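PDB 5XDC: thermophilic dibenzothiophene desulfurization enzyme C from Paenibacillus sp. A11-2, which probably catalyses the FMNH2- and O2-dependent oxidation of dibenzothiophene to its sulfoxide and then its sulfone, as a DszC-type flavin monooxygenase. Local coordinates for residues T356-Y360 and F375-W379; L260-R264 and L306-E310. One frame throughout, in Å; residues are numbered along the deposited sequence. Where two conformers were deposited one is given.

Both contacts lie in the C-terminal helical domain of an acyl-CoA dehydrogenase-like fold, and they show how chemistry changes with position inside one bundle. Interaction 1 joins helix 331-363 to the start of helix 376-385; all its touching residues are buried, and it relies on an edge-to-face aromatic pair and bound water. Interaction 2 joins the long helices 247-276 and 293-324, with leucine and alanine side chains inside and a partly exposed Arg264-Glu310 salt bridge at the margin. Their centres lie about 14 Å apart, and they touch where Phe378 O meets Ile262 CG2 at 3.6 Å. Each also borders a different neighbouring subunit of the tetramer.

Interaction 1: T356-Y360 and F375-W379; sequences TSRLY and FDRFW
This is a buried, water-mediated helix-helix contact in the C-terminal helical domain, where 356-360, near the end of helix 331-363, meets 375-379, at the N-terminal part of helix 376-385. Both segments have helical backbone angles, and Phe378 N bonds to Phe375 O (3.2 Å). The backbones come closest at Thr356 and Trp379, whose CA atoms are 4.8 Å apart. There the short Thr356 side chain (chi1 p) lies against the Trp379 backbone, with OG1 3.3 Å from Trp379 CA and CG2 3.8 Å from Phe378 CB, while OG1 bonds back to Val352 O.

Farther along, the helices diverge and aromatic rings fill the gap. Phe375 (chi1 t) directs its edge at the face of Tyr360 (chi1 m), with centroids 5.3 Å apart and planes at 87°, an edge-to-face pair; its CZ also meets Leu359 CD1 at 4.1 Å. No direct hydrogen bond crosses the interface, so water supplies the polar link. One molecule donates to Thr356 O and Phe375 O, both at 2.8 Å, and accepts from Trp379 N at 3.0 Å. A second lies 2.6 Å from Tyr360 OH and accepts a weak bond from Phe375 N (3.4 Å).

Trp379 (chi1 t) carries its indole to the second subunit, where NE1 hydrogen-bonds to Ser357 OG of that subunit and the ring stacks on its Trp379; Ser357 OG of this chain receives the equivalent bond from that subunit's Trp379 NE1. The arrangement belongs to a subunit interface in the C-terminal helical bundle of the acyl-CoA dehydrogenase fold.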
loop_
_atom_site.group_PDB
_atom_site.type_symbol
_atom_site.label_atom_id
_atom_site.label_comp_id
_atom_site.label_asym_id
_atom_site.label_seq_id
_atom_site.Cartn_x
_atom_site.Cartn_y
_atom_site.Cartn_z
ATOM N N THR B 356 13.227 3.345 3.557
ATOM C CA THR B 356 14.633 3.218 3.203
ATOM C C THR B 356 14.815 2.771 1.763
ATOM O O THR B 356 15.882 3.010 1.185
ATOM C CB THR B 356 15.353 2.255 4.154
ATOM O OG1 THR B 356 14.692 0.987 4.182
ATOM C CG2 THR B 356 15.404 2.840 5.558
ATOM N N SER B 357 13.788 2.161 1.174
ATOM C CA SER B 357 13.806 1.757 -0.224
ATOM C C SER B 357 13.233 2.844 -1.125
ATOM O O SER B 357 13.843 3.207 -2.134
ATOM C CB SER B 357 13.013 0.459 -0.403
ATOM O OG SER B 357 12.918 0.124 -1.767
ATOM N N ARG B 358 12.075 3.397 -0.761
ATOM C CA ARG B 358 11.371 4.296 -1.666
ATOM C C ARG B 358 11.986 5.686 -1.738
ATOM O O ARG B 358 11.739 6.399 -2.713
ATOM C CB ARG B 358 9.904 4.406 -1.246
ATOM C CG ARG B 358 9.111 3.139 -1.549
ATOM C CD ARG B 358 7.709 3.230 -0.975
ATOM N NE ARG B 358 7.035 1.936 -0.983
ATOM C CZ ARG B 358 5.888 1.685 -0.364
ATOM N NH1 ARG B 358 5.273 2.644 0.322
ATOM N NH2 ARG B 358 5.350 0.472 -0.436
ATOM N N LEU B 359 12.779 6.094 -0.745
ATOM C CA LEU B 359 13.387 7.419 -0.810
ATOM C C LEU B 359 14.311 7.563 -2.015
ATOM O O LEU B 359 14.547 8.688 -2.462
ATOM C CB LEU B 359 14.142 7.733 0.485
ATOM C CG LEU B 359 13.260 8.224 1.638
ATOM C CD1 LEU B 359 14.044 8.283 2.939
ATOM C CD2 LEU B 359 12.676 9.576 1.312
ATOM N N TYR B 360 14.823 6.460 -2.569
ATOM C CA TYR B 360 15.610 6.571 -3.798
ATOM C C TYR B 360 14.797 7.245 -4.898
ATOM O O TYR B 360 15.345 7.986 -5.723
ATOM C CB TYR B 360 16.084 5.196 -4.275
ATOM C CG TYR B 360 17.354 4.702 -3.608
ATOM C CD1 TYR B 360 18.601 5.070 -4.102
ATOM C CD2 TYR B 360 17.313 3.861 -2.506
ATOM C CE1 TYR B 360 19.770 4.625 -3.507
ATOM C CE2 TYR B 360 18.490 3.411 -1.907
ATOM C CZ TYR B 360 19.702 3.800 -2.411
ATOM O OH TYR B 360 20.870 3.372 -1.820
ATOM N N PHE B 375 23.810 5.029 0.759
ATOM C CA PHE B 375 22.505 5.214 1.389
ATOM C C PHE B 375 21.816 3.888 1.659
ATOM O O PHE B 375 20.984 3.798 2.573
ATOM C CB PHE B 375 21.634 6.103 0.497
ATOM C CG PHE B 375 20.288 6.419 1.086
ATOM C CD1 PHE B 375 20.146 7.458 1.976
ATOM C CD2 PHE B 375 19.174 5.671 0.742
ATOM C CE1 PHE B 375 18.928 7.738 2.524
ATOM C CE2 PHE B 375 17.948 5.965 1.289
ATOM C CZ PHE B 375 17.833 6.995 2.176
ATOM N N ASP B 376 22.160 2.851 0.900
ATOM C CA ASP B 376 21.567 1.539 1.082
ATOM C C ASP B 376 21.854 0.950 2.454
ATOM O O ASP B 376 21.206 -0.024 2.819
ATOM C CB ASP B 376 22.075 0.593 0.005
ATOM C CG ASP B 376 23.555 0.395 0.063
ATOM O OD1 ASP B 376 24.299 1.376 -0.136
ATOM O OD2 ASP B 376 23.988 -0.757 0.286
ATOM N N ARG B 377 22.812 1.506 3.198
ATOM C CA ARG B 377 23.066 1.051 4.564
ATOM C C ARG B 377 21.806 1.085 5.417
ATOM O O ARG B 377 21.577 0.187 6.235
ATOM C CB ARG B 377 24.154 1.919 5.195
ATOM C CG ARG B 377 24.462 1.588 6.625
ATOM C CD ARG B 377 25.653 2.428 7.114
ATOM N NE ARG B 377 25.433 3.863 6.924
ATOM C CZ ARG B 377 24.818 4.657 7.787
ATOM N NH1 ARG B 377 24.370 4.177 8.942
ATOM N NH2 ARG B 377 24.654 5.940 7.499
ATOM N N PHE B 378 20.973 2.116 5.253
ATOM C CA PHE B 378 19.769 2.215 6.074
ATOM C C PHE B 378 18.815 1.054 5.801
ATOM O O PHE B 378 18.344 0.388 6.733
ATOM C CB PHE B 378 19.080 3.557 5.825
ATOM C CG PHE B 378 19.900 4.754 6.246
ATOM C CD1 PHE B 378 19.961 5.136 7.583
ATOM C CD2 PHE B 378 20.580 5.517 5.305
ATOM C CE1 PHE B 378 20.702 6.242 7.972
ATOM C CE2 PHE B 378 21.318 6.626 5.681
ATOM C CZ PHE B 378 21.389 6.980 7.023
ATOM N N TRP B 379 18.544 0.770 4.525
ATOM C CA TRP B 379 17.714 -0.381 4.190
ATOM C C TRP B 379 18.368 -1.671 4.655
ATOM O O TRP B 379 17.698 -2.541 5.216
ATOM C CB TRP B 379 17.440 -0.426 2.689
ATOM C CG TRP B 379 16.695 -1.670 2.256
ATOM C CD1 TRP B 379 15.350 -1.866 2.275
ATOM C CD2 TRP B 379 17.266 -2.879 1.752
ATOM N NE1 TRP B 379 15.040 -3.133 1.824
ATOM C CE2 TRP B 379 16.203 -3.772 1.495
ATOM C CE3 TRP B 379 18.572 -3.294 1.488
ATOM C CZ2 TRP B 379 16.404 -5.042 0.983
ATOM C CZ3 TRP B 379 18.767 -4.568 0.987
ATOM C CH2 TRP B 379 17.691 -5.421 0.733
HETATM O O HOH W 1 18.468 2.660 2.229
HETATM O O HOH W 2 23.176 4.480 -2.510
#

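Interaction 2: L260-R264 and L306-E310; sequences LGIAR and LQVAE
Antiparallel packing of two long helices within the C-terminal helical bundle of the acyl-CoA dehydrogenase fold brings 260-264 of helix 247-276 against 306-310 of helix 293-324. The short axes approach to 10.9 Å and cross at -155°. Leu260 lies opposite Glu310 (CA-CA 6.9 Å) and Arg264 opposite Leu306 (CA-CA 7.3 Å). Within the segments, Arg264 N donates to Leu260 O (3.0 Å) and Glu310 N to Leu306 O (2.9 Å), as in regular alpha-helix.

The apolar part is made by Leu260 (m, t), whose CD2 reaches Ala309 CB at 3.7 Å, and by Leu306 (t, p), whose CD1 lies 4.2 Å from Ala263 CB. Helix 331-363 packs beside it.

At the partly exposed margin Arg264 runs out through t, t and turns at chi3 (m) into a bidentate salt bridge with both carboxylate oxygens of Glu310 (m, t). Leu306 CD2 sits over one guanidinium face, 3.7 Å from Arg264 NH2. Gln307 NE2, also a donor, 3.3 Å from Arg264 NH2, instead donates to Ala303 O, while Gln307 OE1 accepts from Gln340 of the third subunit and from a water (2.6 Å) that also accepts a weak bond from Arg264 NH2 (3.3 Å). Arg264 NH1 has a long, weak ion pair with Glu268. The bridge itself is Arg264 NE to Glu310 OE2 and Arg264 NH2 to Glu310 OE1, both 2.7 Å, at N-H...O angles of 177° and 160°.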
loop_
_atom_site.group_PDB
_atom_site.type_symbol
_atom_site.label_atom_id
_atom_site.label_comp_id
_atom_site.label_asym_id
_atom_site.label_seq_id
_atom_site.Cartn_x
_atom_site.Cartn_y
_atom_site.Cartn_z
ATOM N N LEU B 260 12.701 3.257 14.366
ATOM C CA LEU B 260 12.391 4.683 14.233
ATOM C C LEU B 260 13.655 5.515 14.048
ATOM O O LEU B 260 13.664 6.486 13.285
ATOM C CB LEU B 260 11.612 5.166 15.454
ATOM C CG LEU B 260 10.255 4.507 15.656
ATOM C CD1 LEU B 260 9.664 4.949 16.996
ATOM C CD2 LEU B 260 9.304 4.879 14.529
ATOM N N GLY B 261 14.742 5.157 14.731
ATOM C CA GLY B 261 15.982 5.890 14.544
ATOM C C GLY B 261 16.554 5.735 13.146
ATOM O O GLY B 261 16.984 6.714 12.524
ATOM N N ILE B 262 16.566 4.509 12.630
ATOM C CA ILE B 262 17.040 4.288 11.263
ATOM C C ILE B 262 16.189 5.085 10.285
ATOM O O ILE B 262 16.710 5.732 9.372
ATOM C CB ILE B 262 17.035 2.787 10.922
ATOM C CG1 ILE B 262 18.074 2.040 11.755
ATOM C CG2 ILE B 262 17.287 2.579 9.430
ATOM C CD1 ILE B 262 17.922 0.546 11.703
ATOM N N ALA B 263 14.866 5.071 10.487
ATOM C CA ALA B 263 13.951 5.795 9.610
ATOM C C ALA B 263 14.249 7.287 9.607
ATOM O O ALA B 263 14.265 7.926 8.549
ATOM C CB ALA B 263 12.507 5.543 10.032
ATOM N N ARG B 264 14.450 7.872 10.790
ATOM C CA ARG B 264 14.747 9.298 10.869
ATOM C C ARG B 264 16.096 9.609 10.231
ATOM O O ARG B 264 16.220 10.569 9.465
ATOM C CB ARG B 264 14.707 9.777 12.321
ATOM C CG ARG B 264 15.105 11.246 12.472
ATOM C CD ARG B 264 14.636 11.851 13.801
ATOM N NE ARG B 264 13.188 12.104 13.821
ATOM C CZ ARG B 264 12.593 13.178 13.304
ATOM N NH1 ARG B 264 13.308 14.123 12.702
ATOM N NH2 ARG B 264 11.265 13.304 13.385
ATOM N N LEU B 306 6.425 9.213 10.162
ATOM C CA LEU B 306 7.465 9.211 11.195
ATOM C C LEU B 306 7.050 10.027 12.415
ATOM O O LEU B 306 7.238 9.583 13.556
ATOM C CB LEU B 306 8.776 9.744 10.635
ATOM C CG LEU B 306 9.938 9.784 11.630
ATOM C CD1 LEU B 306 10.312 8.403 12.120
ATOM C CD2 LEU B 306 11.110 10.453 10.981
ATOM N N GLN B 307 6.492 11.226 12.201
ATOM C CA GLN B 307 6.070 12.051 13.331
ATOM C C GLN B 307 5.083 11.294 14.197
ATOM O O GLN B 307 5.207 11.263 15.425
ATOM C CB GLN B 307 5.417 13.355 12.863
ATOM C CG GLN B 307 6.224 14.281 11.973
ATOM C CD GLN B 307 7.659 14.490 12.401
ATOM O OE1 GLN B 307 7.931 15.079 13.452
ATOM N NE2 GLN B 307 8.594 14.045 11.561
ATOM N N VAL B 308 4.079 10.683 13.571
ATOM C CA VAL B 308 3.041 10.022 14.347
ATOM C C VAL B 308 3.611 8.809 15.069
ATOM O O VAL B 308 3.309 8.575 16.246
ATOM C CB VAL B 308 1.856 9.647 13.441
ATOM C CG1 VAL B 308 0.821 8.847 14.219
ATOM C CG2 VAL B 308 1.211 10.895 12.849
ATOM N N ALA B 309 4.435 8.013 14.378
ATOM C CA ALA B 309 5.025 6.829 15.006
ATOM C C ALA B 309 5.901 7.213 16.189
ATOM O O ALA B 309 5.890 6.537 17.226
ATOM C CB ALA B 309 5.840 6.035 13.987
ATOM N N GLU B 310 6.685 8.281 16.048
ATOM C CA GLU B 310 7.542 8.717 17.150
ATOM C C GLU B 310 6.709 9.204 18.325
ATOM O O GLU B 310 6.980 8.857 19.485
ATOM C CB GLU B 310 8.474 9.825 16.687
ATOM C CG GLU B 310 9.563 9.349 15.741
ATOM C CD GLU B 310 10.460 10.468 15.245
ATOM O OE1 GLU B 310 10.000 11.626 15.119
ATOM O OE2 GLU B 310 11.636 10.173 14.955
HETATM O O HOH W 3 10.116 16.276 14.070
#